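Possible galactose mutarotase (Streptomyces platensis subsp. rosaceus, PDB 4RNL) is of uncharacterised function but, as a member of the aldose 1-epimerase family, probably interconverts the alpha and beta anomers of galactose or a related sugar. Local coordinates at residues A[275-280]-A[310-315]. Numbering follows the deposited sequence.
Sequences TEPGLQ and QHFPDS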
loop_
_atom_site.group_PDB
_atom_site.type_symbol
_atom_site.label_atom_id
_atom_site.label_comp_id
_atom_site.label_asym_id
_atom_site.label_seq_id
_atom_site.Cartn_x
_atom_site.Cartn_y
_atom_site.Cartn_z
ATOM N N THR A 275 0.073 11.813 -4.507
ATOM C CA THR A 275 -0.890 12.896 -4.352
ATOM C C THR A 275 -1.417 12.945 -2.914
ATOM O O THR A 275 -2.025 13.930 -2.492
ATOM C CB THR A 275 -2.088 12.663 -5.273
ATOM O OG1 THR A 275 -2.577 11.333 -5.060
ATOM C CG2 THR A 275 -1.676 12.818 -6.740
ATOM N N GLU A 276 -1.194 11.866 -2.169
ATOM C CA GLU A 276 -1.777 11.709 -0.827
ATOM C C GLU A 276 -1.176 12.642 0.221
ATOM O O GLU A 276 -0.019 13.059 0.102
ATOM C CB GLU A 276 -1.600 10.254 -0.366
ATOM C CG GLU A 276 -2.434 9.254 -1.157
ATOM C CD GLU A 276 -3.916 9.335 -0.824
ATOM O OE1 GLU A 276 -4.259 9.677 0.327
ATOM O OE2 GLU A 276 -4.750 9.059 -1.714
ATOM N N PRO A 277 -1.947 12.943 1.280
ATOM C CA PRO A 277 -1.458 13.805 2.360
ATOM C C PRO A 277 -0.728 13.043 3.468
ATOM O O PRO A 277 -0.101 13.651 4.350
ATOM C CB PRO A 277 -2.753 14.379 2.931
ATOM C CG PRO A 277 -3.749 13.235 2.763
ATOM C CD PRO A 277 -3.382 12.619 1.435
ATOM N N GLY A 278 -0.832 11.725 3.453
ATOM C CA GLY A 278 -0.276 10.943 4.539
ATOM C C GLY A 278 0.523 9.745 4.067
ATOM O O GLY A 278 0.406 9.291 2.923
ATOM N N LEU A 279 1.348 9.229 4.967
ATOM C CA LEU A 279 2.121 8.035 4.678
ATOM C C LEU A 279 2.213 7.210 5.945
ATOM O O LEU A 279 2.671 7.700 6.971
ATOM C CB LEU A 279 3.516 8.422 4.167
ATOM C CG LEU A 279 4.514 7.316 3.802
ATOM C CD1 LEU A 279 5.468 7.812 2.726
ATOM C CD2 LEU A 279 5.334 6.918 5.010
ATOM N N GLN A 280 1.785 5.956 5.870
ATOM C CA GLN A 280 1.959 5.044 6.991
ATOM C C GLN A 280 3.303 4.347 6.828
ATOM O O GLN A 280 3.567 3.746 5.795
ATOM C CB GLN A 280 0.844 3.991 7.004
ATOM C CG GLN A 280 0.770 3.170 8.290
ATOM C CD GLN A 280 0.082 3.914 9.412
ATOM O OE1 GLN A 280 -0.539 4.961 9.188
ATOM N NE2 GLN A 280 0.196 3.391 10.631
ATOM N N GLN A 310 -1.651 7.477 1.875
ATOM C CA GLN A 310 -3.015 7.344 2.365
ATOM C C GLN A 310 -3.534 8.652 2.936
ATOM O O GLN A 310 -2.774 9.607 3.130
ATOM C CB GLN A 310 -3.015 6.291 3.477
ATOM C CG GLN A 310 -2.133 6.720 4.658
ATOM C CD GLN A 310 -2.260 5.810 5.850
ATOM O OE1 GLN A 310 -2.775 4.698 5.740
ATOM N NE2 GLN A 310 -1.798 6.280 7.014
ATOM N N HIS A 311 -4.837 8.708 3.191
ATOM C CA HIS A 311 -5.370 9.715 4.106
ATOM C C HIS A 311 -5.179 9.200 5.540
ATOM O O HIS A 311 -4.901 8.016 5.744
ATOM C CB HIS A 311 -6.839 10.019 3.793
ATOM C CG HIS A 311 -7.026 11.020 2.691
ATOM N ND1 HIS A 311 -6.393 10.911 1.470
ATOM C CD2 HIS A 311 -7.778 12.143 2.627
ATOM C CE1 HIS A 311 -6.741 11.928 0.704
ATOM N NE2 HIS A 311 -7.581 12.693 1.381
ATOM N N PHE A 312 -5.307 10.087 6.524
ATOM C CA PHE A 312 -4.922 9.775 7.905
ATOM C C PHE A 312 -5.826 8.718 8.547
ATOM O O PHE A 312 -7.019 8.641 8.231
ATOM C CB PHE A 312 -4.985 11.039 8.780
ATOM C CG PHE A 312 -4.090 12.170 8.332
ATOM C CD1 PHE A 312 -3.148 12.007 7.319
ATOM C CD2 PHE A 312 -4.192 13.410 8.951
ATOM C CE1 PHE A 312 -2.334 13.071 6.932
ATOM C CE2 PHE A 312 -3.387 14.472 8.573
ATOM C CZ PHE A 312 -2.455 14.300 7.558
ATOM N N PRO A 313 -5.268 7.902 9.466
ATOM C CA PRO A 313 -6.070 6.936 10.230
ATOM C C PRO A 313 -7.251 7.606 10.914
ATOM O O PRO A 313 -7.114 8.732 11.402
ATOM C CB PRO A 313 -5.087 6.427 11.294
ATOM C CG PRO A 313 -3.741 6.566 10.640
ATOM C CD PRO A 313 -3.831 7.817 9.801
ATOM N N ASP A 314 -8.392 6.916 10.930
ATOM C CA ASP A 314 -9.590 7.348 11.650
ATOM C C ASP A 314 -10.212 8.635 11.104
ATOM O O ASP A 314 -10.947 9.319 11.812
ATOM C CB ASP A 314 -9.323 7.486 13.159
ATOM C CG ASP A 314 -10.602 7.419 13.980
ATOM O OD1 ASP A 314 -11.532 6.696 13.553
ATOM O OD2 ASP A 314 -10.694 8.088 15.038
ATOM N N SER A 315 -9.926 8.965 9.848
ATOM C CA SER A 315 -10.497 10.188 9.259
ATOM C C SER A 315 -12.027 10.277 9.282
ATOM O O SER A 315 -12.573 11.375 9.479
ATOM C CB SER A 315 -9.960 10.424 7.839
ATOM O OG SER A 315 -8.551 10.637 7.863
#
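Gly278 and Gln310 form a hydrogen-bonded antiparallel pair where strands 278-282 and 305-310 of the seven-stranded sheet lie side by side. Its two backbone bonds are unequal: Gln310 N to Gly278 O (2.9 Å) has an N-H...O angle of 155°, whereas the return bond from Gly278 N to Gln310 O is weak. A side chain on Gly278 would collide with Gln310 O and the Phe312 ring; its bare CA instead lies at that ring's edge, 3.8 Å from Phe312 CE1. Gln310 CG lies between the backbone N and the carbonyl carbon (chi1 62°) and the chain runs on extended, which carries the amide to Gln280. Gln310 NE2 reaches Gln280 OE1 at 2.8 Å, in the plane of the acceptor carbonyl and on a lone pair, although the two amide planes are turned 59° apart. Gln310 NE2 also bonds Asn244 OD1, and Gln280 NE2 bonds Asp242 OD1. An alanine in place of Gln310 would probably leave Gln280 OE1 and Asn244 OD1 without this shared donor, and the Gln280 amide held by Asp242 alone among the bonds described. Beyond the strand ends, His311 ND1 donates to Glu276 OE1 at 2.7 Å, an oxygen whose modelled position is less certain, while Ser334 OG bonds Glu276 OE2. Pro277 CG sits over the centre of the imidazole, 3.8 Å from its centroid, a CH-pi contact. His311 N is taken by Asn178 OD1. The chemistry implies a buried chain of side-chain hydrogen bonds, Asn244, Gln310, Gln280 and Asp242, that would fix the rotation of both amides, with Gln280 about 4 Å from a glycerol probably from the crystallisation liquor.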